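Local coordinates for protein 5-carboxymethyl-2-hydroxymuconate semialdehyde dehydrogenase (Thermus thermophilus, PDB 2D4E) that probably catalyses the NAD-dependent oxidation of 5-carboxymethyl-2-hydroxymuconate semialdehyde to the corresponding carboxylate, a step of aromatic-compound breakdown, at residues C[279-284]-C[424-429]; C[290-295]-C[440-445]; C[309-314]-C[319-324]; C[355-360]-C[390-395]. All coordinates share one frame; numbering follows the deposited sequence.

Contact 1: residues C[279-284]-C[424-429]; sequences LVFADA and EEALRK
Ala426 presents its methyl group to two apolar side chains, Leu279 of strand 277-280 and Phe281 just past its end. Leu279 points from the strand toward the helix, and its CD1 branch does the touching, 4.0 Å from Ala426 CB and also close to the carbonyl O of that residue. Phe281 starts out along a different line: its CB does not aim at the helix, but the first torsion sets CG anti to the carbonyl carbon (chi1 -73°) and the ring reaches across until CZ lies 4.0 Å from Ala426 CB. The methyl meets the ring obliquely. Phe420 meets the same ring with its plane inclined by about 60°, and Leu452 of helix 446-455 also packs on it. Beyond the ring the chain folds into a type I turn, closed by Ala284 N to Phe281 O at 3.1 Å. On the helix, Glu425 is shared by two cations: OE1 lies in the plane of the Arg428 guanidinium at its edge, 3.5 Å from NH2, while OE2 is 3.5 Å from Lys429 NZ, the two salt bridges forming a small network. The alanine methyl against Leu279 and Phe281 packs helix 423-431 onto one face of the mixed sheet, the alpha/beta layering of the aldehyde dehydrogenase catalytic domain.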
# COMPACT_ATOMS: atom_id res chain seq x y z
N LEU C 279 -28.72 -2.82 -15.77
CA LEU C 279 -29.19 -1.71 -16.60
C LEU C 279 -28.71 -1.92 -18.04
O LEU C 279 -27.51 -1.99 -18.30
CB LEU C 279 -28.66 -0.35 -16.11
CG LEU C 279 -28.32 -0.03 -14.66
CD1 LEU C 279 -28.22 1.48 -14.53
CD2 LEU C 279 -29.35 -0.57 -13.71
N VAL C 280 -29.66 -2.01 -18.96
CA VAL C 280 -29.31 -2.21 -20.36
C VAL C 280 -29.67 -0.99 -21.18
O VAL C 280 -30.84 -0.60 -21.26
CB VAL C 280 -30.04 -3.43 -20.94
CG1 VAL C 280 -29.62 -3.64 -22.39
CG2 VAL C 280 -29.72 -4.68 -20.11
N PHE C 281 -28.66 -0.37 -21.77
CA PHE C 281 -28.85 0.81 -22.60
C PHE C 281 -28.94 0.43 -24.07
O PHE C 281 -28.37 -0.58 -24.50
CB PHE C 281 -27.71 1.80 -22.38
CG PHE C 281 -27.77 2.51 -21.06
CD1 PHE C 281 -28.43 3.72 -20.94
CD2 PHE C 281 -27.18 1.94 -19.93
CE1 PHE C 281 -28.52 4.37 -19.70
CE2 PHE C 281 -27.26 2.58 -18.68
CZ PHE C 281 -27.93 3.80 -18.57
N ALA C 282 -29.67 1.23 -24.83
CA ALA C 282 -29.87 0.99 -26.25
C ALA C 282 -28.59 0.87 -27.07
O ALA C 282 -28.60 0.26 -28.13
CB ALA C 282 -30.76 2.07 -26.83
N ASP C 283 -27.49 1.44 -26.58
CA ASP C 283 -26.23 1.42 -27.32
C ASP C 283 -25.29 0.26 -27.00
O ASP C 283 -24.18 0.20 -27.53
CB ASP C 283 -25.48 2.73 -27.09
CG ASP C 283 -24.74 2.74 -25.76
OD1 ASP C 283 -25.18 2.05 -24.82
OD2 ASP C 283 -23.71 3.45 -25.65
N ALA C 284 -25.71 -0.65 -26.14
CA ALA C 284 -24.85 -1.76 -25.75
C ALA C 284 -24.91 -2.92 -26.71
O ALA C 284 -25.73 -2.95 -27.63
CB ALA C 284 -25.23 -2.23 -24.35
N GLU C 424 -30.12 9.32 -16.00
CA GLU C 424 -30.50 9.84 -14.69
C GLU C 424 -31.58 8.97 -14.02
O GLU C 424 -31.47 8.65 -12.83
CB GLU C 424 -31.00 11.29 -14.85
CG GLU C 424 -31.85 11.84 -13.72
CD GLU C 424 -32.34 13.26 -13.99
OE1 GLU C 424 -32.78 13.54 -15.13
OE2 GLU C 424 -32.28 14.11 -13.07
N GLU C 425 -32.60 8.60 -14.77
CA GLU C 425 -33.68 7.77 -14.23
C GLU C 425 -33.22 6.33 -14.02
O GLU C 425 -33.64 5.67 -13.07
CB GLU C 425 -34.90 7.82 -15.17
CG GLU C 425 -36.08 6.97 -14.72
CD GLU C 425 -37.32 7.23 -15.56
OE1 GLU C 425 -38.01 8.24 -15.30
OE2 GLU C 425 -37.61 6.43 -16.47
N ALA C 426 -32.35 5.83 -14.89
CA ALA C 426 -31.85 4.47 -14.73
C ALA C 426 -31.09 4.37 -13.40
O ALA C 426 -31.24 3.40 -12.65
CB ALA C 426 -30.92 4.11 -15.88
N LEU C 427 -30.29 5.39 -13.10
CA LEU C 427 -29.51 5.44 -11.87
C LEU C 427 -30.38 5.59 -10.63
O LEU C 427 -30.17 4.91 -9.62
CB LEU C 427 -28.51 6.60 -11.92
CG LEU C 427 -27.65 6.84 -10.67
CD1 LEU C 427 -26.79 5.60 -10.40
CD2 LEU C 427 -26.78 8.07 -10.87
N ARG C 428 -31.36 6.49 -10.70
CA ARG C 428 -32.27 6.73 -9.58
C ARG C 428 -32.98 5.45 -9.17
O ARG C 428 -33.02 5.09 -8.00
CB ARG C 428 -33.30 7.80 -9.96
CG ARG C 428 -34.41 8.00 -8.94
CD ARG C 428 -35.34 9.15 -9.33
NE ARG C 428 -36.08 8.89 -10.57
CZ ARG C 428 -37.07 8.01 -10.68
NH1 ARG C 428 -37.47 7.30 -9.63
NH2 ARG C 428 -37.68 7.84 -11.85
N LYS C 429 -33.56 4.76 -10.15
CA LYS C 429 -34.28 3.52 -9.89
C LYS C 429 -33.34 2.41 -9.43
O LYS C 429 -33.68 1.61 -8.56
CB LYS C 429 -35.04 3.06 -11.14
CG LYS C 429 -36.21 3.95 -11.52
CD LYS C 429 -36.94 3.46 -12.77
CE LYS C 429 -38.16 4.33 -13.05
NZ LYS C 429 -38.88 3.98 -14.31

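Contact 2: residues C[290-295]-C[440-445]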
# COMPACT_ATOMS: atom_id res chain seq x y z
N LEU C 290 -28.17 -9.72 -23.53
CA LEU C 290 -29.24 -10.71 -23.41
C LEU C 290 -28.71 -11.97 -22.73
O LEU C 290 -29.30 -12.47 -21.78
CB LEU C 290 -29.81 -11.06 -24.79
CG LEU C 290 -30.90 -12.14 -24.83
CD1 LEU C 290 -32.08 -11.69 -23.98
CD2 LEU C 290 -31.34 -12.39 -26.27
N ASP C 291 -27.59 -12.49 -23.22
CA ASP C 291 -27.01 -13.69 -22.63
C ASP C 291 -26.73 -13.47 -21.16
O ASP C 291 -27.06 -14.31 -20.32
CB ASP C 291 -25.70 -14.06 -23.32
CG ASP C 291 -25.91 -14.73 -24.66
OD1 ASP C 291 -24.92 -14.87 -25.40
OD2 ASP C 291 -27.05 -15.12 -24.97
N ALA C 292 -26.13 -12.33 -20.84
CA ALA C 292 -25.77 -11.99 -19.47
C ALA C 292 -26.94 -11.87 -18.49
O ALA C 292 -26.92 -12.50 -17.43
CB ALA C 292 -24.95 -10.71 -19.45
N VAL C 293 -27.94 -11.06 -18.83
CA VAL C 293 -29.07 -10.89 -17.91
C VAL C 293 -29.88 -12.18 -17.76
O VAL C 293 -30.38 -12.47 -16.67
CB VAL C 293 -30.01 -9.73 -18.35
CG1 VAL C 293 -29.19 -8.44 -18.53
CG2 VAL C 293 -30.75 -10.08 -19.63
N VAL C 294 -30.01 -12.96 -18.82
CA VAL C 294 -30.75 -14.21 -18.69
C VAL C 294 -30.01 -15.13 -17.72
O VAL C 294 -30.61 -15.72 -16.81
CB VAL C 294 -30.93 -14.92 -20.04
CG1 VAL C 294 -31.54 -16.30 -19.82
CG2 VAL C 294 -31.82 -14.09 -20.95
N PHE C 295 -28.70 -15.24 -17.90
CA PHE C 295 -27.90 -16.09 -17.04
C PHE C 295 -27.83 -15.58 -15.60
O PHE C 295 -27.97 -16.35 -14.66
CB PHE C 295 -26.47 -16.21 -17.59
CG PHE C 295 -25.47 -16.74 -16.58
CD1 PHE C 295 -24.84 -15.88 -15.69
CD2 PHE C 295 -25.18 -18.10 -16.52
CE1 PHE C 295 -23.94 -16.37 -14.74
CE2 PHE C 295 -24.28 -18.59 -15.58
CZ PHE C 295 -23.66 -17.73 -14.69
N TYR C 440 -25.12 -4.33 -12.54
CA TYR C 440 -24.59 -4.68 -13.86
C TYR C 440 -24.98 -3.61 -14.88
O TYR C 440 -26.16 -3.26 -15.01
CB TYR C 440 -25.12 -6.05 -14.30
CG TYR C 440 -24.89 -7.13 -13.27
CD1 TYR C 440 -25.72 -7.25 -12.15
CD2 TYR C 440 -23.81 -8.01 -13.38
CE1 TYR C 440 -25.48 -8.21 -11.18
CE2 TYR C 440 -23.56 -8.99 -12.41
CZ TYR C 440 -24.40 -9.08 -11.31
OH TYR C 440 -24.16 -10.03 -10.34
N VAL C 441 -24.00 -3.09 -15.59
CA VAL C 441 -24.26 -2.04 -16.56
C VAL C 441 -23.85 -2.45 -17.97
O VAL C 441 -22.71 -2.84 -18.21
CB VAL C 441 -23.52 -0.75 -16.19
CG1 VAL C 441 -23.93 0.38 -17.12
CG2 VAL C 441 -23.79 -0.40 -14.73
N PHE C 442 -24.80 -2.35 -18.89
CA PHE C 442 -24.54 -2.69 -20.28
C PHE C 442 -24.73 -1.46 -21.17
O PHE C 442 -25.84 -1.01 -21.41
CB PHE C 442 -25.47 -3.83 -20.71
CG PHE C 442 -25.29 -5.08 -19.90
CD1 PHE C 442 -25.97 -5.26 -18.70
CD2 PHE C 442 -24.41 -6.08 -20.32
CE1 PHE C 442 -25.77 -6.40 -17.92
CE2 PHE C 442 -24.19 -7.23 -19.55
CZ PHE C 442 -24.87 -7.39 -18.34
N THR C 443 -23.60 -0.93 -21.63
CA THR C 443 -23.57 0.24 -22.49
C THR C 443 -22.17 0.27 -23.09
O THR C 443 -21.22 -0.20 -22.46
CB THR C 443 -23.80 1.54 -21.68
OG1 THR C 443 -23.93 2.65 -22.58
CG2 THR C 443 -22.61 1.81 -20.74
N ARG C 444 -22.04 0.79 -24.31
CA ARG C 444 -20.73 0.85 -24.94
C ARG C 444 -20.05 2.19 -24.69
O ARG C 444 -18.84 2.33 -24.89
CB ARG C 444 -20.84 0.64 -26.46
CG ARG C 444 -21.08 -0.80 -26.92
CD ARG C 444 -20.82 -0.88 -28.43
NE ARG C 444 -20.97 -2.21 -29.01
CZ ARG C 444 -22.11 -2.70 -29.49
NH1 ARG C 444 -23.22 -1.98 -29.45
NH2 ARG C 444 -22.13 -3.91 -30.03
N ASP C 445 -20.81 3.18 -24.23
CA ASP C 445 -20.26 4.50 -23.97
C ASP C 445 -19.32 4.55 -22.77
O ASP C 445 -19.72 4.30 -21.63
CB ASP C 445 -21.39 5.52 -23.80
CG ASP C 445 -20.88 6.95 -23.78
OD1 ASP C 445 -20.63 7.50 -22.68
OD2 ASP C 445 -20.71 7.52 -24.87
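Helix-on-sheet packing in the catalytic domain brings Phe442, at the end of strand 438-442, against Ala292 and Val293 of helix 286-298. The far end of the ring makes the contact. Its CZ lies 3.5 Å from Ala292 CB and its CE2 is almost as near, 3.6 Å from the same methyl, so the alanine is set against one ring bond and not a single atom. CE1, on the other flank, meets Val293 CG1 at 4.0 Å. Both methyls approach the ring obliquely. Phe442 CG stands anti to the carbonyl carbon (chi1 -60°), which sends the ring out from the strand toward the helix, where Ala289 of the helix and Val280 of the adjacent strand also pack on it. Val293 turns CG1 to the ring by the same choice of torsion, and its side chain also packs on Ala278 and Val280. Helix 286-298 follows strand 277-280 and precedes strand 310-314, two parallel neighbours in the sheet; it is thus the connection of a beta-alpha-beta crossover, and through Phe442 it also reaches the strand on the other side of 277-280. Asp291 of the helix forms a salt bridge with Arg328, and its carboxylate also pairs with Lys512 and Lys515 of a second subunit. Past the strand, Asp445 takes the N-cap position of helix 446-455, its OD1 accepting from Arg448 N, and Arg444 makes backbone hydrogen bonds to a third subunit.

Contact 3: residues C[309-314]-C[319-324]; sequences SRLLVE and EDFVGK
Phe321 reaches from helix 315-331 to Val313 and Leu311, two residues on one face of strand 310-314. Its CB is the first atom to meet the strand, 4.2 Å from Val313 CG1. With CG anti to the backbone N (chi1 -171°), the ring then runs along the sheet: CD2 comes to 3.9 Å from Val313 CG2, approached obliquely, and CE2 lies 4.2 Å from Leu311 CD2, a methyl placed at the ring edge near its plane. The remaining rim faces the preceding helix, 286-298, where Leu290 and Val293 pack on it. Strand and helix are consecutive, joined almost directly, so this is a tight beta-alpha unit of the catalytic domain: the chain reverses and the helix segment runs back over the strand it has just left, their axes 8.8 Å apart at closest and inclined by 146°. Val322 supplies the second helix contact. Its CG2 meets Val313 CG2 at 4.1 Å, so a single branch of Val313 is shared by two successive helix residues while its other branch stays with Phe321 CB. On the exposed side of the helix, Lys324 NZ donates to Asp320 OD2 at 2.7 Å, using the syn lone pair of that oxygen, a salt bridge between residues four apart. Buried Arg310, by contrast, gives its guanidinium to the backbone O atoms of Lys429, Ala430 and Lys275.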
# COMPACT_ATOMS: atom_id res chain seq x y z
N SER C 309 -32.06 -9.54 -10.17
CA SER C 309 -33.50 -9.72 -10.09
C SER C 309 -34.31 -8.54 -10.64
O SER C 309 -35.53 -8.64 -10.82
CB SER C 309 -33.90 -10.02 -8.65
OG SER C 309 -33.26 -9.12 -7.76
N ARG C 310 -33.64 -7.42 -10.88
CA ARG C 310 -34.31 -6.26 -11.46
C ARG C 310 -33.60 -5.95 -12.77
O ARG C 310 -32.38 -5.80 -12.81
CB ARG C 310 -34.23 -5.05 -10.52
CG ARG C 310 -35.22 -5.06 -9.38
CD ARG C 310 -35.12 -3.74 -8.62
NE ARG C 310 -33.78 -3.52 -8.08
CZ ARG C 310 -33.21 -2.32 -7.93
NH1 ARG C 310 -33.87 -1.22 -8.29
NH2 ARG C 310 -31.99 -2.23 -7.42
N LEU C 311 -34.38 -5.88 -13.84
CA LEU C 311 -33.84 -5.58 -15.16
C LEU C 311 -34.35 -4.22 -15.62
O LEU C 311 -35.53 -4.06 -15.93
CB LEU C 311 -34.29 -6.66 -16.16
CG LEU C 311 -33.95 -6.38 -17.63
CD1 LEU C 311 -32.44 -6.22 -17.78
CD2 LEU C 311 -34.47 -7.52 -18.50
N LEU C 312 -33.46 -3.24 -15.66
CA LEU C 312 -33.82 -1.89 -16.09
C LEU C 312 -33.41 -1.73 -17.54
O LEU C 312 -32.23 -1.81 -17.87
CB LEU C 312 -33.10 -0.85 -15.21
CG LEU C 312 -33.70 -0.71 -13.81
CD1 LEU C 312 -32.69 -0.08 -12.84
CD2 LEU C 312 -34.95 0.15 -13.90
N VAL C 313 -34.39 -1.51 -18.41
CA VAL C 313 -34.12 -1.38 -19.83
C VAL C 313 -34.59 -0.04 -20.38
O VAL C 313 -35.71 0.40 -20.11
CB VAL C 313 -34.81 -2.51 -20.62
CG1 VAL C 313 -34.43 -2.45 -22.09
CG2 VAL C 313 -34.42 -3.86 -20.02
N GLU C 314 -33.73 0.62 -21.14
CA GLU C 314 -34.06 1.92 -21.73
C GLU C 314 -35.34 1.73 -22.56
O GLU C 314 -35.46 0.77 -23.32
CB GLU C 314 -32.91 2.41 -22.61
CG GLU C 314 -33.00 3.88 -22.99
CD GLU C 314 -31.72 4.39 -23.64
OE1 GLU C 314 -30.75 3.61 -23.77
OE2 GLU C 314 -31.70 5.58 -24.02
N GLU C 319 -39.56 -3.04 -25.29
CA GLU C 319 -40.41 -4.05 -25.91
C GLU C 319 -39.63 -5.19 -26.57
O GLU C 319 -39.89 -6.37 -26.32
CB GLU C 319 -41.34 -3.40 -26.93
CG GLU C 319 -42.81 -3.59 -26.60
CD GLU C 319 -43.14 -3.13 -25.20
OE1 GLU C 319 -43.14 -1.90 -24.95
OE2 GLU C 319 -43.40 -3.99 -24.33
N ASP C 320 -38.68 -4.83 -27.43
CA ASP C 320 -37.91 -5.84 -28.13
C ASP C 320 -36.98 -6.65 -27.24
O ASP C 320 -36.98 -7.88 -27.29
CB ASP C 320 -37.08 -5.19 -29.24
CG ASP C 320 -36.40 -6.22 -30.12
OD1 ASP C 320 -37.07 -6.78 -31.02
OD2 ASP C 320 -35.19 -6.48 -29.91
N PHE C 321 -36.18 -5.96 -26.42
CA PHE C 321 -35.23 -6.65 -25.55
C PHE C 321 -35.92 -7.53 -24.52
O PHE C 321 -35.57 -8.71 -24.37
CB PHE C 321 -34.33 -5.64 -24.82
CG PHE C 321 -33.19 -6.28 -24.07
CD1 PHE C 321 -32.06 -6.73 -24.75
CD2 PHE C 321 -33.27 -6.47 -22.69
CE1 PHE C 321 -31.02 -7.36 -24.07
CE2 PHE C 321 -32.23 -7.10 -22.00
CZ PHE C 321 -31.11 -7.55 -22.68
N VAL C 322 -36.89 -6.97 -23.81
CA VAL C 322 -37.61 -7.74 -22.80
C VAL C 322 -38.33 -8.91 -23.46
O VAL C 322 -38.42 -9.99 -22.88
CB VAL C 322 -38.62 -6.85 -22.05
CG1 VAL C 322 -39.47 -7.70 -21.10
CG2 VAL C 322 -37.86 -5.78 -21.28
N GLY C 323 -38.82 -8.69 -24.68
CA GLY C 323 -39.49 -9.75 -25.40
C GLY C 323 -38.50 -10.88 -25.61
O GLY C 323 -38.85 -12.06 -25.50
N LYS C 324 -37.25 -10.53 -25.91
CA LYS C 324 -36.23 -11.55 -26.12
C LYS C 324 -35.85 -12.26 -24.82
O LYS C 324 -35.48 -13.43 -24.83
CB LYS C 324 -35.00 -10.94 -26.78
CG LYS C 324 -35.21 -10.74 -28.28
CD LYS C 324 -34.16 -9.86 -28.91
CE LYS C 324 -34.51 -9.60 -30.36
NZ LYS C 324 -33.69 -8.51 -30.93

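Contact 4: residues C[355-360]-C[390-395]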
# COMPACT_ATOMS: atom_id res chain seq x y z
N ARG C 355 -42.86 -19.46 -0.26
CA ARG C 355 -42.50 -18.06 -0.07
C ARG C 355 -42.31 -17.36 -1.41
O ARG C 355 -42.80 -16.25 -1.61
CB ARG C 355 -41.21 -17.91 0.75
CG ARG C 355 -41.26 -16.69 1.67
CD ARG C 355 -40.04 -15.77 1.62
NE ARG C 355 -38.87 -16.35 2.28
CZ ARG C 355 -37.93 -15.64 2.89
NH1 ARG C 355 -38.01 -14.32 2.95
NH2 ARG C 355 -36.89 -16.25 3.44
N VAL C 356 -41.60 -18.01 -2.33
CA VAL C 356 -41.36 -17.43 -3.65
C VAL C 356 -42.69 -17.26 -4.38
O VAL C 356 -42.94 -16.22 -4.98
CB VAL C 356 -40.41 -18.32 -4.49
CG1 VAL C 356 -40.28 -17.77 -5.90
CG2 VAL C 356 -39.04 -18.38 -3.83
N LEU C 357 -43.55 -18.28 -4.32
CA LEU C 357 -44.85 -18.20 -4.98
C LEU C 357 -45.69 -17.11 -4.33
O LEU C 357 -46.55 -16.51 -4.98
CB LEU C 357 -45.60 -19.54 -4.87
CG LEU C 357 -45.21 -20.59 -5.92
CD1 LEU C 357 -45.91 -21.90 -5.62
CD2 LEU C 357 -45.57 -20.08 -7.31
N GLY C 358 -45.42 -16.84 -3.06
CA GLY C 358 -46.15 -15.80 -2.37
C GLY C 358 -45.82 -14.45 -2.98
O GLY C 358 -46.69 -13.58 -3.09
N TYR C 359 -44.56 -14.27 -3.38
CA TYR C 359 -44.13 -13.03 -4.00
C TYR C 359 -44.70 -12.95 -5.41
O TYR C 359 -45.09 -11.89 -5.87
CB TYR C 359 -42.60 -12.94 -4.03
CG TYR C 359 -42.00 -12.42 -2.74
CD1 TYR C 359 -41.19 -13.23 -1.95
CD2 TYR C 359 -42.23 -11.10 -2.32
CE1 TYR C 359 -40.62 -12.74 -0.78
CE2 TYR C 359 -41.66 -10.61 -1.15
CZ TYR C 359 -40.86 -11.44 -0.38
OH TYR C 359 -40.29 -10.95 0.77
N VAL C 360 -44.75 -14.09 -6.10
CA VAL C 360 -45.32 -14.09 -7.44
C VAL C 360 -46.76 -13.60 -7.32
O VAL C 360 -47.21 -12.76 -8.11
CB VAL C 360 -45.30 -15.51 -8.05
CG1 VAL C 360 -46.06 -15.52 -9.37
CG2 VAL C 360 -43.86 -15.95 -8.28
N ASN C 390 -39.68 -29.33 -5.70
CA ASN C 390 -40.00 -27.91 -5.53
C ASN C 390 -39.62 -27.11 -6.78
O ASN C 390 -38.88 -26.13 -6.69
CB ASN C 390 -39.27 -27.37 -4.32
CG ASN C 390 -39.43 -28.25 -3.10
OD1 ASN C 390 -40.55 -28.51 -2.67
ND2 ASN C 390 -38.32 -28.72 -2.55
N TYR C 391 -40.14 -27.51 -7.93
CA TYR C 391 -39.83 -26.84 -9.19
C TYR C 391 -40.70 -25.64 -9.53
O TYR C 391 -41.93 -25.72 -9.53
CB TYR C 391 -39.89 -27.84 -10.35
CG TYR C 391 -38.90 -28.98 -10.25
CD1 TYR C 391 -39.21 -30.15 -9.55
CD2 TYR C 391 -37.65 -28.90 -10.87
CE1 TYR C 391 -38.30 -31.21 -9.47
CE2 TYR C 391 -36.74 -29.95 -10.80
CZ TYR C 391 -37.06 -31.10 -10.10
OH TYR C 391 -36.14 -32.12 -10.02
N LEU C 392 -40.04 -24.53 -9.84
CA LEU C 392 -40.74 -23.31 -10.21
C LEU C 392 -40.30 -22.95 -11.62
O LEU C 392 -39.12 -23.05 -11.96
CB LEU C 392 -40.40 -22.15 -9.27
CG LEU C 392 -41.15 -20.86 -9.62
CD1 LEU C 392 -42.62 -21.01 -9.23
CD2 LEU C 392 -40.53 -19.67 -8.90
N LEU C 393 -41.25 -22.54 -12.45
CA LEU C 393 -40.94 -22.14 -13.81
C LEU C 393 -40.22 -20.79 -13.80
O LEU C 393 -40.56 -19.91 -13.01
CB LEU C 393 -42.21 -22.03 -14.65
CG LEU C 393 -43.01 -23.29 -14.99
CD1 LEU C 393 -44.35 -22.88 -15.58
CD2 LEU C 393 -42.23 -24.15 -15.98
N PRO C 394 -39.20 -20.63 -14.66
CA PRO C 394 -38.51 -19.34 -14.69
C PRO C 394 -39.62 -18.31 -14.93
O PRO C 394 -40.47 -18.49 -15.81
CB PRO C 394 -37.57 -19.51 -15.87
CG PRO C 394 -37.14 -20.94 -15.72
CD PRO C 394 -38.45 -21.65 -15.43
N THR C 395 -39.62 -17.24 -14.14
CA THR C 395 -40.66 -16.22 -14.20
C THR C 395 -40.19 -14.81 -14.54
O THR C 395 -39.17 -14.34 -14.04
CB THR C 395 -41.41 -16.20 -12.84
OG1 THR C 395 -41.89 -17.52 -12.55
CG2 THR C 395 -42.59 -15.23 -12.87
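Leu392 carries CG anti to its own backbone N (chi1 -178°), and this extended first torsion sets its two methyls against Val356 and Leu357 of helix 350-365. Leu357 answers with CG anti to the carbonyl carbon (chi1 -82°), which swings the end of its side chain toward the loop although its CB does not start that way. The contact joins a helix of the aldehyde dehydrogenase catalytic domain to the irregular chain leading into strand 395-398. Leu392 divides its branches: CD2 lies 3.6 Å from Val356 CG1, while CD1 lies 3.6 Å from Leu357 CD2, the two leucines sliding past each other in opposite directions. Val414 of the sheet packs on both Val356 and Leu392, and Leu353, one helical turn earlier, also touches Leu392. The side chain of Val356 is about 10 Å from the bound NAD. At the end of the loop Thr395 OG1 donates to Leu393 O at 2.8 Å, with a C=O...OG1 angle of 149° and the donor tilted out of the carbonyl plane, and the same hydroxyl is hydrogen-bonded to Gly374 N.

Contacts 1, 2 and 3 share one mixed sheet: strands 310-314, 277-280 and 438-442 are neighbours, and Val280 N probably hydrogen-bonds to Leu312 O, and Leu279 N to Tyr440 O. Contact 1 puts a helix on one face; contacts 2 and 3 hold helices on the other, where Val293 CG2 touches Phe321 CZ. All three pack an aromatic ring against methyls, whereas contact 4 is purely aliphatic and fastens a loop to a helix, about 20 Å from contact 3 between centres. Touching residues are buried throughout except Leu357 of contact 4, which is partly exposed. The salt bridges lie beside the apolar contacts and not across them, and contact 2 alone also reaches other subunits.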